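L protein (CAS virus, PDB 5MV0) probably serves as the cap-snatching endonuclease of the viral polymerase, cutting capped host RNA to supply primers for transcription. Local coordinates at residues T47-N52 with I141-T146; P110-R115 with Y184-R189; T146-G151 with T192-K197. All blocks are in the same frame, centred on the assembly; numbering follows the deposited sequence.

Overall arrangement
The three contacts form a nearly equilateral triangle, with centres 14 Å apart for contacts 1 and 2 and for contacts 1 and 3, and 13 Å for contacts 2 and 3. Contact 1 lies nearest the middle of the chain and joins helix 34-57 to edge strand 137-145 in the sheet of the PDDEXK-clan nuclease domain. Contact 3 follows it in series, sharing Thr146. Contact 2 alternates along the chain with both. Gln113 touches Thr146, and Asn52 and His49 reach Arg149, so the three are physically connected. Contacts 2 and 3 join helix 110-122 and the loop after strand 137-145 to the C-terminal helices 181-192 and 196-200.

Contact 1: residues T47-N52 with I141-T146; sequences TIHELN and IVISET
Sparse side-chain packing between helix 34-57 and the edge strand 137-145, its centre about 6 Å from the centre of the chain, defines this contact: His49 reaches from the helix to Glu145 and Ile143. Only 94 Å² is buried between the two segments, and the backbones stay well apart, with 9.3 Å between the CA atoms of His49 and Glu145. The imidazole spans that gap because its CG stands anti to the backbone N (chi1 -178°), which carries the ring outward from the helix. Glu145 arrives on an extended chain, and its OE1 lies at the ring edge, in the ring plane, 3.5 Å from CE1 of His49. The carboxylate itself is turned 62° from the imidazole, so the two flat groups are not stacked. No hydrogen bond spans the segments; the approach is by a ring carbon, and the ring nitrogen NE2 is 4.4 Å from OE1 of Glu145. Ile143 adds a lighter touch, its CG2 lying obliquely to the ring at 4.4 Å from NE2 of His49.

The polar ends find their main partner in Arg149. ND1 of His49 accepts the backbone N-H of Arg149, NE2 makes a weak bond to Ser105 O, and OE2 of Glu145 forms a salt bridge with NH2 of Arg149. With a partner at each nitrogen, one of them weak, the rotation of the imidazole is probably restrained, and CE1 is the atom turned to the carboxylate. Around this, His49 also packs on Ala104 and Thr106 of strand 98-106, the strand that pairs in parallel with 137-145, whereas Val142 and Ser144 meet helix 110-122 on the other face, leaving the sheet sandwiched between helices 34-57 and 110-122.

Contact 2: residues P110-R115 with Y184-R189; sequences PSDQKR and YDELKR
Two carboxylates, Asp112 on helix 110-122 and Glu186 on helix 181-192, face each other with OD2 of Asp112 only 4.1 Å from OE1 of Glu186. A water resolves the pairing: it donates one hydrogen to each of these oxygens, both at 2.7 Å, and accepts weakly from NE of Arg189. The direct ionic link across the helices is Asp112 OD2 to Arg189 NH2 at 3.3 Å. Here the oxygen sits well out of the guanidinium plane and the two groups are inclined by 46°, so the attraction is one of charge, with no N-H aimed at the acceptor.

Within each helix an acid is paired with the arginine three residues on. Glu186, bent at chi2 (60°), and Arg189, folded at chi3, bring OE1 of Glu186 to 2.8 Å from NH2 of Arg189. The bond arrives on the anti side of the carboxylate, and its N-H...O angle is 142°. On helix 110-122, Arg115 reaches OD1 of Asp112 through two weak bonds, part of a salt bridge. OE2 of Glu186, on helix 181-192, takes the backbone N-H of Ser108, just before helix 110-122.

The result is a four-residue salt-bridge network at the surface, in which two arginines and a shared water probably offset the repulsion between the acids and let the helices approach through polar groups.

Contact 3: residues T146-G151 with T192-K197; sequences TKPRNG and TTYDFK
Lys147 runs nearly straight until chi4 (-68°), where a final bend turns its ammonium group onto Tyr194 and Thr193, while the tyrosine's chi1 of -74° sets the aromatic ring beneath it. NZ of Lys147 stands 3.5 Å from the centroid of the Tyr194 ring and 2° off the ring normal; all six ring carbons are therefore almost equally distant. This is a cation-pi contact centred squarely over one face.

The same nitrogen is held from the side by Thr193. NZ of Lys147 donates to OG1 of Thr193 at 2.9 Å, and more weakly to the backbone O of Thr193 at 3.1 Å. The lysine and threonine side chains run antiparallel alongside each other, which places CE of Lys147 next to OG1 of Thr193. OG1 also bonds to Ser190 O, a carbonyl that can only accept, so the hydroxyl donates a hydrogen bond to it and at the same time accepts one from the lysine N-H. Two oxygens and an aromatic face thus share one charge. Lys147 and Thr193 also touch a crystal neighbour, so the lattice may influence their detailed conformation.

Pro148 contributes at the far end of the ring, its CD lying 4.3 Å from OH of Tyr194. In all, 194 Å² is buried between the loop after strand 137-145 and the turn joining helices 181-192 and 196-200, the latter N-capped by Asp195. Helix 155-170 flanks this junction: Phe159 meets Tyr194 edge-to-face, Glu155 touches both Lys147 and Tyr194, and Pro148 rests on Leu158 while also reaching Arg45 and His49 of helix 34-57.

Contact 1: residues T47-N52 with I141-T146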
ATOM      1  N   THR B  47       9.718 -10.075   5.876  1.00 12.35           N
ATOM      2  CA  THR B  47       8.691 -10.449   4.898  1.00 12.67           C
ATOM      3  C   THR B  47       8.975  -9.841   3.525  1.00 15.92           C
ATOM      4  O   THR B  47       8.694 -10.467   2.494  1.00 15.82           O
ATOM      5  CB  THR B  47       7.303 -10.015   5.389  1.00 20.66           C
ATOM      6  OG1 THR B  47       7.008 -10.662   6.629  1.00 17.68           O
ATOM      7  CG2 THR B  47       6.249 -10.409   4.403  1.00 27.49           C
ATOM      8  N   ILE B  48       9.494  -8.609   3.490  1.00 15.04           N
ATOM      9  CA  ILE B  48       9.900  -7.997   2.223  1.00 17.41           C
ATOM     10  C   ILE B  48      10.975  -8.848   1.537  1.00 20.15           C
ATOM     11  O   ILE B  48      10.913  -9.125   0.327  1.00 15.89           O
ATOM     12  CB  ILE B  48      10.378  -6.551   2.468  1.00 17.62           C
ATOM     13  CG1 ILE B  48       9.203  -5.684   2.968  1.00 14.59           C
ATOM     14  CG2 ILE B  48      11.007  -5.959   1.208  1.00 15.72           C
ATOM     15  CD1 ILE B  48       9.618  -4.296   3.480  1.00 17.15           C
ATOM     16  N   HIS B  49      11.977  -9.269   2.303  1.00 13.32           N
ATOM     17  CA  HIS B  49      13.004 -10.164   1.774  1.00 17.99           C
ATOM     18  C   HIS B  49      12.392 -11.434   1.182  1.00 21.37           C
ATOM     19  O   HIS B  49      12.729 -11.826   0.055  1.00 18.31           O
ATOM     20  CB  HIS B  49      13.991 -10.511   2.884  1.00 22.49           C
ATOM     21  CG  HIS B  49      15.118 -11.389   2.450  1.00 19.63           C
ATOM     22  ND1 HIS B  49      16.001 -11.031   1.454  1.00 17.93           N
ATOM     23  CD2 HIS B  49      15.528 -12.598   2.905  1.00 20.67           C
ATOM     24  CE1 HIS B  49      16.905 -11.985   1.308  1.00 22.04           C
ATOM     25  NE2 HIS B  49      16.644 -12.945   2.181  1.00 20.06           N
ATOM     26  N   GLU B  50      11.508 -12.106   1.941  1.00 15.76           N
ATOM     27  CA  GLU B  50      10.848 -13.315   1.442  1.00 18.58           C
ATOM     28  C   GLU B  50      10.094 -13.038   0.158  1.00 19.57           C
ATOM     29  O   GLU B  50      10.164 -13.817  -0.797  1.00 17.69           O
ATOM     30  CB  GLU B  50       9.849 -13.869   2.463  1.00 15.89           C
ATOM     31  CG  GLU B  50      10.397 -14.405   3.755  1.00 19.84           C
ATOM     32  CD  GLU B  50       9.267 -14.602   4.782  1.00 21.69           C
ATOM     33  OE1 GLU B  50       8.071 -14.463   4.409  1.00 24.67           O
ATOM     34  OE2 GLU B  50       9.574 -14.876   5.957  1.00 27.49           O
ATOM     35  N   LEU B  51       9.315 -11.956   0.141  1.00 14.66           N
ATOM     36  CA  LEU B  51       8.527 -11.614  -1.041  1.00 19.18           C
ATOM     37  C   LEU B  51       9.408 -11.458  -2.275  1.00 17.42           C
ATOM     38  O   LEU B  51       9.111 -12.004  -3.343  1.00 18.49           O
ATOM     39  CB  LEU B  51       7.747 -10.319  -0.796  1.00 16.17           C
ATOM     40  CG  LEU B  51       6.916  -9.843  -1.993  1.00 20.12           C
ATOM     41  CD1 LEU B  51       6.014 -10.987  -2.471  1.00 26.93           C
ATOM     42  CD2 LEU B  51       6.092  -8.620  -1.624  1.00 24.61           C
ATOM     43  N   ASN B  52      10.487 -10.693  -2.153  1.00 17.34           N
ATOM     44  CA  ASN B  52      11.289 -10.419  -3.334  1.00 19.45           C
ATOM     45  C   ASN B  52      12.109 -11.630  -3.765  1.00 25.54           C
ATOM     46  O   ASN B  52      12.350 -11.810  -4.965  1.00 22.39           O
ATOM     47  CB  ASN B  52      12.141  -9.192  -3.069  1.00 16.25           C
ATOM     48  CG  ASN B  52      11.290  -7.926  -3.036  1.00 20.42           C
ATOM     49  OD1 ASN B  52      10.384  -7.771  -3.857  1.00 22.16           O
ATOM     50  ND2 ASN B  52      11.549  -7.043  -2.082  1.00 14.40           N
ATOM     51  N   ILE B 141      15.485 -24.442  -2.189  1.00 26.80           N
ATOM     52  CA  ILE B 141      16.308 -23.254  -2.367  1.00 21.81           C
ATOM     53  C   ILE B 141      16.397 -22.544  -1.022  1.00 29.72           C
ATOM     54  O   ILE B 141      15.375 -22.182  -0.428  1.00 26.28           O
ATOM     55  CB  ILE B 141      15.738 -22.338  -3.462  1.00 25.93           C
ATOM     56  CG1 ILE B 141      15.607 -23.133  -4.764  1.00 26.71           C
ATOM     57  CG2 ILE B 141      16.640 -21.115  -3.664  1.00 23.46           C
ATOM     58  CD1 ILE B 141      15.019 -22.357  -5.937  1.00 27.65           C
ATOM     59  N   VAL B 142      17.616 -22.365  -0.529  1.00 22.79           N
ATOM     60  CA  VAL B 142      17.867 -21.759   0.770  1.00 27.83           C
ATOM     61  C   VAL B 142      18.778 -20.563   0.542  1.00 24.91           C
ATOM     62  O   VAL B 142      19.905 -20.717   0.052  1.00 28.55           O
ATOM     63  CB  VAL B 142      18.487 -22.766   1.755  1.00 25.83           C
ATOM     64  CG1 VAL B 142      18.705 -22.136   3.128  1.00 26.98           C
ATOM     65  CG2 VAL B 142      17.596 -23.993   1.863  1.00 26.76           C
ATOM     66  N   ILE B 143      18.286 -19.374   0.876  1.00 25.03           N
ATOM     67  CA  ILE B 143      18.991 -18.118   0.644  1.00 21.27           C
ATOM     68  C   ILE B 143      19.131 -17.395   1.974  1.00 24.58           C
ATOM     69  O   ILE B 143      18.138 -17.189   2.679  1.00 21.92           O
ATOM     70  CB  ILE B 143      18.239 -17.236  -0.370  1.00 20.77           C
ATOM     71  CG1 ILE B 143      18.274 -17.849  -1.766  1.00 27.78           C
ATOM     72  CG2 ILE B 143      18.790 -15.796  -0.402  1.00 24.09           C
ATOM     73  CD1 ILE B 143      17.288 -17.153  -2.715  1.00 23.38           C
ATOM     74  N   SER B 144      20.357 -17.005   2.316  1.00 23.30           N
ATOM     75  CA  SER B 144      20.596 -16.166   3.485  1.00 21.50           C
ATOM     76  C   SER B 144      21.578 -15.072   3.100  1.00 26.52           C
ATOM     77  O   SER B 144      22.735 -15.359   2.777  1.00 24.37           O
ATOM     78  CB  SER B 144      21.127 -16.980   4.667  1.00 22.24           C
ATOM     79  OG  SER B 144      21.158 -16.187   5.840  1.00 23.77           O
ATOM     80  N   GLU B 145      21.129 -13.820   3.159  1.00 18.54           N
ATOM     81  CA  GLU B 145      21.863 -12.700   2.589  1.00 23.91           C
ATOM     82  C   GLU B 145      22.076 -11.604   3.621  1.00 21.87           C
ATOM     83  O   GLU B 145      21.378 -11.526   4.634  1.00 22.72           O
ATOM     84  CB  GLU B 145      21.131 -12.167   1.349  1.00 20.87           C
ATOM     85  CG  GLU B 145      21.321 -13.131   0.205  1.00 23.64           C
ATOM     86  CD  GLU B 145      20.465 -12.838  -0.992  1.00 30.98           C
ATOM     87  OE1 GLU B 145      19.611 -11.926  -0.921  1.00 28.84           O
ATOM     88  OE2 GLU B 145      20.646 -13.546  -2.005  1.00 28.11           O
ATOM     89  N   THR B 146      23.069 -10.769   3.384  1.00 19.03           N
ATOM     90  CA  THR B 146      23.422  -9.719   4.310  1.00 23.08           C
ATOM     91  C   THR B 146      22.369  -8.696   4.559  1.00 22.46           C
ATOM     92  O   THR B 146      22.214  -8.259   5.631  1.00 21.48           O
ATOM     93  CB  THR B 146      24.702  -8.945   3.899  1.00 25.12           C
ATOM     94  OG1 THR B 146      25.709  -9.855   3.533  1.00 29.49           O
ATOM     95  CG2 THR B 146      25.196  -8.272   4.989  1.00 34.88           C
TER

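Contact 2: residues P110-R115 with Y184-R189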
ATOM      1  N   PRO B 110      28.667 -13.581   7.282  1.00 31.81           N
ATOM      2  CA  PRO B 110      28.645 -14.804   6.461  1.00 25.30           C
ATOM      3  C   PRO B 110      28.667 -16.086   7.263  1.00 24.78           C
ATOM      4  O   PRO B 110      28.083 -17.084   6.818  1.00 28.87           O
ATOM      5  CB  PRO B 110      29.898 -14.663   5.579  1.00 39.19           C
ATOM      6  CG  PRO B 110      30.712 -13.563   6.198  1.00 38.63           C
ATOM      7  CD  PRO B 110      29.733 -12.654   6.867  1.00 28.14           C
ATOM      8  N   SER B 111      29.319 -16.107   8.430  1.00 26.64           N
ATOM      9  CA  SER B 111      29.325 -17.334   9.222  1.00 34.13           C
ATOM     10  C   SER B 111      27.946 -17.611   9.805  1.00 27.55           C
ATOM     11  O   SER B 111      27.553 -18.775   9.955  1.00 29.84           O
ATOM     12  CB  SER B 111      30.372 -17.256  10.334  1.00 38.03           C
ATOM     13  OG  SER B 111      30.028 -16.271  11.290  1.00 42.62           O
ATOM     14  N   ASP B 112      27.206 -16.555  10.158  1.00 24.17           N
ATOM     15  CA  ASP B 112      25.809 -16.729  10.551  1.00 28.88           C
ATOM     16  C   ASP B 112      24.945 -17.133   9.364  1.00 24.50           C
ATOM     17  O   ASP B 112      24.020 -17.941   9.511  1.00 25.68           O
ATOM     18  CB  ASP B 112      25.278 -15.446  11.189  1.00 27.93           C
ATOM     19  CG  ASP B 112      25.766 -15.264  12.607  1.00 32.54           C
ATOM     20  OD1 ASP B 112      26.001 -16.289  13.279  1.00 31.75           O
ATOM     21  OD2 ASP B 112      25.937 -14.103  13.042  1.00 35.65           O
ATOM     22  N   GLN B 113      25.223 -16.577   8.179  1.00 22.29           N
ATOM     23  CA  GLN B 113      24.529 -17.032   6.978  1.00 25.17           C
ATOM     24  C   GLN B 113      24.688 -18.535   6.783  1.00 27.61           C
ATOM     25  O   GLN B 113      23.719 -19.231   6.449  1.00 22.63           O
ATOM     26  CB  GLN B 113      25.042 -16.279   5.748  1.00 25.10           C
ATOM     27  CG  GLN B 113      24.648 -14.808   5.699  1.00 20.85           C
ATOM     28  CD  GLN B 113      25.424 -14.008   4.672  1.00 26.92           C
ATOM     29  OE1 GLN B 113      25.982 -14.556   3.719  1.00 26.47           O
ATOM     30  NE2 GLN B 113      25.478 -12.699   4.873  1.00 25.13           N
ATOM     31  N   LYS B 114      25.902 -19.056   6.997  1.00 26.34           N
ATOM     32  CA  LYS B 114      26.141 -20.478   6.762  1.00 26.89           C
ATOM     33  C   LYS B 114      25.358 -21.338   7.740  1.00 20.77           C
ATOM     34  O   LYS B 114      24.757 -22.345   7.345  1.00 24.84           O
ATOM     35  CB  LYS B 114      27.641 -20.795   6.857  1.00 26.12           C
ATOM     36  CG  LYS B 114      28.482 -20.108   5.791  1.00 38.10           C
ATOM     37  CD  LYS B 114      29.566 -21.024   5.235  1.00 51.34           C
ATOM     38  CE  LYS B 114      30.656 -20.225   4.526  1.00 58.96           C
ATOM     39  NZ  LYS B 114      30.097 -19.267   3.527  1.00 60.07           N
ATOM     40  N   ARG B 115      25.364 -20.960   9.021  1.00 22.68           N
ATOM     41  CA  ARG B 115      24.649 -21.730  10.034  1.00 32.15           C
ATOM     42  C   ARG B 115      23.147 -21.653   9.816  1.00 26.39           C
ATOM     43  O   ARG B 115      22.435 -22.651   9.990  1.00 25.94           O
ATOM     44  CB  ARG B 115      25.008 -21.230  11.433  1.00 29.15           C
ATOM     45  CG  ARG B 115      26.500 -21.238  11.726  1.00 41.95           C
ATOM     46  CD  ARG B 115      26.773 -21.456  13.204  1.00 46.40           C
ATOM     47  NE  ARG B 115      25.983 -20.556  14.034  1.00 49.77           N
ATOM     48  CZ  ARG B 115      26.257 -19.268  14.209  1.00 52.38           C
ATOM     49  NH1 ARG B 115      27.308 -18.720  13.606  1.00 54.43           N
ATOM     50  NH2 ARG B 115      25.474 -18.526  14.984  1.00 53.25           N
ATOM     51  N   TYR B 184      18.012  -9.259  18.771  1.00 16.40           N
ATOM     52  CA  TYR B 184      18.428  -7.883  19.005  1.00 16.98           C
ATOM     53  C   TYR B 184      19.878  -7.671  18.576  1.00 20.13           C
ATOM     54  O   TYR B 184      20.198  -6.676  17.915  1.00 19.47           O
ATOM     55  CB  TYR B 184      18.234  -7.524  20.479  1.00 16.88           C
ATOM     56  CG  TYR B 184      18.580  -6.096  20.809  1.00 20.08           C
ATOM     57  CD1 TYR B 184      17.698  -5.063  20.514  1.00 19.76           C
ATOM     58  CD2 TYR B 184      19.778  -5.779  21.434  1.00 19.02           C
ATOM     59  CE1 TYR B 184      18.002  -3.755  20.832  1.00 25.11           C
ATOM     60  CE2 TYR B 184      20.097  -4.474  21.743  1.00 25.05           C
ATOM     61  CZ  TYR B 184      19.207  -3.467  21.441  1.00 29.51           C
ATOM     62  OH  TYR B 184      19.515  -2.163  21.749  1.00 27.28           O
ATOM     63  N   ASP B 185      20.763  -8.607  18.928  1.00 16.41           N
ATOM     64  CA  ASP B 185      22.166  -8.461  18.554  1.00 23.65           C
ATOM     65  C   ASP B 185      22.349  -8.564  17.041  1.00 21.08           C
ATOM     66  O   ASP B 185      23.126  -7.795  16.461  1.00 19.52           O
ATOM     67  CB  ASP B 185      23.031  -9.496  19.275  1.00 22.04           C
ATOM     68  CG  ASP B 185      23.245  -9.156  20.742  1.00 29.90           C
ATOM     69  OD1 ASP B 185      23.649 -10.056  21.503  1.00 39.18           O
ATOM     70  OD2 ASP B 185      22.990  -7.998  21.139  1.00 27.39           O
ATOM     71  N   GLU B 186      21.629  -9.489  16.388  1.00 20.00           N
ATOM     72  CA  GLU B 186      21.706  -9.620  14.930  1.00 19.44           C
ATOM     73  C   GLU B 186      21.274  -8.333  14.236  1.00 23.57           C
ATOM     74  O   GLU B 186      21.918  -7.885  13.276  1.00 20.49           O
ATOM     75  CB  GLU B 186      20.842 -10.797  14.459  1.00 21.04           C
ATOM     76  CG  GLU B 186      20.578 -10.849  12.948  1.00 25.38           C
ATOM     77  CD  GLU B 186      21.857 -10.954  12.125  1.00 34.45           C
ATOM     78  OE1 GLU B 186      22.854 -11.467  12.665  1.00 28.49           O
ATOM     79  OE2 GLU B 186      21.867 -10.518  10.945  1.00 27.20           O
ATOM     80  N   LEU B 187      20.197  -7.711  14.716  1.00 19.60           N
ATOM     81  CA  LEU B 187      19.767  -6.453  14.122  1.00 16.57           C
ATOM     82  C   LEU B 187      20.790  -5.351  14.371  1.00 20.17           C
ATOM     83  O   LEU B 187      21.052  -4.538  13.481  1.00 18.78           O
ATOM     84  CB  LEU B 187      18.387  -6.062  14.648  1.00 19.02           C
ATOM     85  CG  LEU B 187      17.314  -7.095  14.285  1.00 19.96           C
ATOM     86  CD1 LEU B 187      16.017  -6.798  14.989  1.00 23.79           C
ATOM     87  CD2 LEU B 187      17.089  -7.191  12.771  1.00 22.59           C
ATOM     88  N   LYS B 188      21.395  -5.317  15.565  1.00 18.75           N
ATOM     89  CA  LYS B 188      22.439  -4.326  15.816  1.00 19.55           C
ATOM     90  C   LYS B 188      23.608  -4.511  14.856  1.00 18.63           C
ATOM     91  O   LYS B 188      24.118  -3.533  14.295  1.00 21.18           O
ATOM     92  CB  LYS B 188      22.928  -4.408  17.263  1.00 25.04           C
ATOM     93  CG  LYS B 188      22.101  -3.615  18.239  1.00 32.75           C
ATOM     94  CD  LYS B 188      22.976  -3.026  19.348  1.00 39.77           C
ATOM     95  CE  LYS B 188      23.583  -4.112  20.218  1.00 39.46           C
ATOM     96  NZ  LYS B 188      24.412  -3.534  21.313  1.00 50.53           N
ATOM     97  N   ARG B 189      24.027  -5.762  14.640  1.00 19.02           N
ATOM     98  CA  ARG B 189      25.086  -6.038  13.673  1.00 25.16           C
ATOM     99  C   ARG B 189      24.673  -5.615  12.270  1.00 28.22           C
ATOM    100  O   ARG B 189      25.464  -5.008  11.538  1.00 24.61           O
ATOM    101  CB  ARG B 189      25.443  -7.524  13.686  1.00 21.80           C
ATOM    102  CG  ARG B 189      26.305  -7.950  14.864  1.00 28.03           C
ATOM    103  CD  ARG B 189      26.930  -9.329  14.619  1.00 28.22           C
ATOM    104  NE  ARG B 189      25.911 -10.340  14.373  1.00 30.76           N
ATOM    105  CZ  ARG B 189      25.317 -11.050  15.327  1.00 35.19           C
ATOM    106  NH1 ARG B 189      25.654 -10.870  16.600  1.00 35.12           N
ATOM    107  NH2 ARG B 189      24.386 -11.938  15.005  1.00 29.63           N
TER
HETATM  108  O   HOH W   1      25.136 -12.030  11.428  1.00 28.47           O

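Contact 3: residues T146-G151 with T192-K197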
ATOM      1  N   THR B 146      23.069 -10.769   3.384  1.00 19.03           N
ATOM      2  CA  THR B 146      23.422  -9.719   4.310  1.00 23.08           C
ATOM      3  C   THR B 146      22.369  -8.696   4.559  1.00 22.46           C
ATOM      4  O   THR B 146      22.214  -8.259   5.631  1.00 21.48           O
ATOM      5  CB  THR B 146      24.702  -8.945   3.899  1.00 25.12           C
ATOM      6  OG1 THR B 146      25.709  -9.855   3.533  1.00 29.49           O
ATOM      7  CG2 THR B 146      25.196  -8.272   4.989  1.00 34.88           C
ATOM      8  N   LYS B 147      21.673  -8.333   3.513  1.00 20.90           N
ATOM      9  CA  LYS B 147      20.638  -7.311   3.542  1.00 24.33           C
ATOM     10  C   LYS B 147      19.385  -7.855   2.877  1.00 20.62           C
ATOM     11  O   LYS B 147      19.470  -8.717   1.999  1.00 22.30           O
ATOM     12  CB  LYS B 147      21.083  -6.030   2.812  1.00 21.17           C
ATOM     13  CG  LYS B 147      22.153  -5.223   3.547  1.00 27.20           C
ATOM     14  CD  LYS B 147      22.554  -3.998   2.736  1.00 33.32           C
ATOM     15  CE  LYS B 147      23.877  -3.402   3.212  1.00 41.60           C
ATOM     16  NZ  LYS B 147      23.810  -2.781   4.557  1.00 40.24           N
ATOM     17  N   PRO B 148      18.213  -7.367   3.265  1.00 21.49           N
ATOM     18  CA  PRO B 148      16.987  -7.855   2.626  1.00 17.06           C
ATOM     19  C   PRO B 148      16.936  -7.389   1.182  1.00 22.67           C
ATOM     20  O   PRO B 148      17.364  -6.282   0.854  1.00 21.68           O
ATOM     21  CB  PRO B 148      15.867  -7.237   3.468  1.00 22.22           C
ATOM     22  CG  PRO B 148      16.486  -6.066   4.137  1.00 22.18           C
ATOM     23  CD  PRO B 148      17.941  -6.373   4.316  1.00 22.07           C
ATOM     24  N   ARG B 149      16.460  -8.269   0.311  1.00 20.58           N
ATOM     25  CA  ARG B 149      16.165  -7.870  -1.058  1.00 22.40           C
ATOM     26  C   ARG B 149      15.002  -6.886  -1.041  1.00 19.78           C
ATOM     27  O   ARG B 149      13.928  -7.195  -0.515  1.00 19.81           O
ATOM     28  CB  ARG B 149      15.825  -9.093  -1.896  1.00 20.33           C
ATOM     29  CG  ARG B 149      17.000 -10.060  -2.050  1.00 22.29           C
ATOM     30  CD  ARG B 149      16.807 -10.983  -3.249  1.00 22.79           C
ATOM     31  NE  ARG B 149      17.790 -12.065  -3.250  1.00 27.29           N
ATOM     32  CZ  ARG B 149      17.807 -13.072  -4.123  1.00 25.62           C
ATOM     33  NH1 ARG B 149      16.904 -13.139  -5.091  1.00 19.84           N
ATOM     34  NH2 ARG B 149      18.741 -14.010  -4.033  1.00 24.44           N
ATOM     35  N   ASN B 150      15.204  -5.700  -1.593  1.00 21.08           N
ATOM     36  CA  ASN B 150      14.176  -4.678  -1.439  1.00 24.24           C
ATOM     37  C   ASN B 150      13.201  -4.604  -2.611  1.00 22.10           C
ATOM     38  O   ASN B 150      12.090  -4.088  -2.434  1.00 17.09           O
ATOM     39  CB  ASN B 150      14.834  -3.319  -1.183  1.00 26.51           C
ATOM     40  CG  ASN B 150      15.757  -2.898  -2.300  1.00 26.66           C
ATOM     41  OD1 ASN B 150      16.801  -3.507  -2.520  1.00 33.47           O
ATOM     42  ND2 ASN B 150      15.406  -1.811  -2.974  1.00 20.96           N
ATOM     43  N   GLY B 151      13.551  -5.147  -3.780  1.00 22.19           N
ATOM     44  CA  GLY B 151      12.607  -5.131  -4.892  1.00 19.71           C
ATOM     45  C   GLY B 151      12.162  -3.713  -5.221  1.00 23.70           C
ATOM     46  O   GLY B 151      12.983  -2.815  -5.401  1.00 20.57           O
ATOM     47  N   THR B 192      25.202  -1.940  11.593  1.00 23.03           N
ATOM     48  CA  THR B 192      26.565  -1.468  11.332  1.00 34.19           C
ATOM     49  C   THR B 192      27.024  -1.719   9.898  1.00 28.13           C
ATOM     50  O   THR B 192      28.086  -1.219   9.515  1.00 31.25           O
ATOM     51  CB  THR B 192      27.584  -2.116  12.285  1.00 28.94           C
ATOM     52  OG1 THR B 192      27.701  -3.513  11.987  1.00 26.87           O
ATOM     53  CG2 THR B 192      27.153  -1.950  13.732  1.00 30.97           C
ATOM     54  N   THR B 193      26.285  -2.489   9.104  1.00 28.22           N
ATOM     55  CA  THR B 193      26.680  -2.710   7.717  1.00 22.87           C
ATOM     56  C   THR B 193      26.192  -1.613   6.771  1.00 26.93           C
ATOM     57  O   THR B 193      26.529  -1.647   5.582  1.00 23.96           O
ATOM     58  CB  THR B 193      26.184  -4.076   7.221  1.00 32.63           C
ATOM     59  OG1 THR B 193      24.775  -4.026   6.970  1.00 27.15           O
ATOM     60  CG2 THR B 193      26.486  -5.165   8.251  1.00 30.84           C
ATOM     61  N   TYR B 194      25.417  -0.650   7.253  1.00 24.25           N
ATOM     62  CA  TYR B 194      25.015   0.467   6.410  1.00 23.74           C
ATOM     63  C   TYR B 194      26.057   1.580   6.468  1.00 22.65           C
ATOM     64  O   TYR B 194      26.836   1.686   7.415  1.00 20.38           O
ATOM     65  CB  TYR B 194      23.651   1.000   6.835  1.00 22.41           C
ATOM     66  CG  TYR B 194      22.513   0.093   6.444  1.00 24.84           C
ATOM     67  CD1 TYR B 194      21.852   0.262   5.230  1.00 28.30           C
ATOM     68  CD2 TYR B 194      22.104  -0.939   7.281  1.00 26.06           C
ATOM     69  CE1 TYR B 194      20.812  -0.567   4.860  1.00 22.82           C
ATOM     70  CE2 TYR B 194      21.064  -1.775   6.919  1.00 26.25           C
ATOM     71  CZ  TYR B 194      20.423  -1.587   5.711  1.00 23.66           C
ATOM     72  OH  TYR B 194      19.388  -2.422   5.357  1.00 25.74           O
ATOM     73  N   ASP B 195      26.052   2.425   5.441  1.00 23.52           N
ATOM     74  CA  ASP B 195      27.038   3.492   5.347  1.00 25.01           C
ATOM     75  C   ASP B 195      26.774   4.592   6.378  1.00 28.25           C
ATOM     76  O   ASP B 195      25.649   4.795   6.854  1.00 23.09           O
ATOM     77  CB  ASP B 195      27.040   4.085   3.935  1.00 26.81           C
ATOM     78  CG  ASP B 195      25.677   4.577   3.514  1.00 24.62           C
ATOM     79  OD1 ASP B 195      25.382   5.771   3.704  1.00 28.72           O
ATOM     80  OD2 ASP B 195      24.883   3.761   3.008  1.00 40.06           O
ATOM     81  N   PHE B 196      27.847   5.317   6.701  1.00 24.27           N
ATOM     82  CA  PHE B 196      27.799   6.372   7.706  1.00 20.40           C
ATOM     83  C   PHE B 196      26.797   7.462   7.346  1.00 21.69           C
ATOM     84  O   PHE B 196      26.166   8.041   8.239  1.00 23.67           O
ATOM     85  CB  PHE B 196      29.204   6.963   7.873  1.00 24.06           C
ATOM     86  CG  PHE B 196      29.296   8.079   8.879  1.00 31.60           C
ATOM     87  CD1 PHE B 196      29.417   7.804  10.230  1.00 35.35           C
ATOM     88  CD2 PHE B 196      29.313   9.408   8.463  1.00 36.05           C
ATOM     89  CE1 PHE B 196      29.518   8.826  11.150  1.00 38.83           C
ATOM     90  CE2 PHE B 196      29.424  10.437   9.379  1.00 32.91           C
ATOM     91  CZ  PHE B 196      29.525  10.148  10.723  1.00 33.62           C
ATOM     92  N   LYS B 197      26.631   7.760   6.054  1.00 19.40           N
ATOM     93  CA  LYS B 197      25.714   8.832   5.680  1.00 26.60           C
ATOM     94  C   LYS B 197      24.271   8.423   5.941  1.00 24.96           C
ATOM     95  O   LYS B 197      23.489   9.205   6.497  1.00 23.06           O
ATOM     96  CB  LYS B 197      25.914   9.225   4.214  1.00 24.82           C
ATOM     97  CG  LYS B 197      24.948  10.320   3.743  1.00 28.69           C
ATOM     98  CD  LYS B 197      25.347  10.871   2.376  1.00 36.42           C
ATOM     99  CE  LYS B 197      24.442  12.025   1.952  1.00 35.71           C
ATOM    100  NZ  LYS B 197      23.160  11.507   1.393  1.00 39.81           N
TER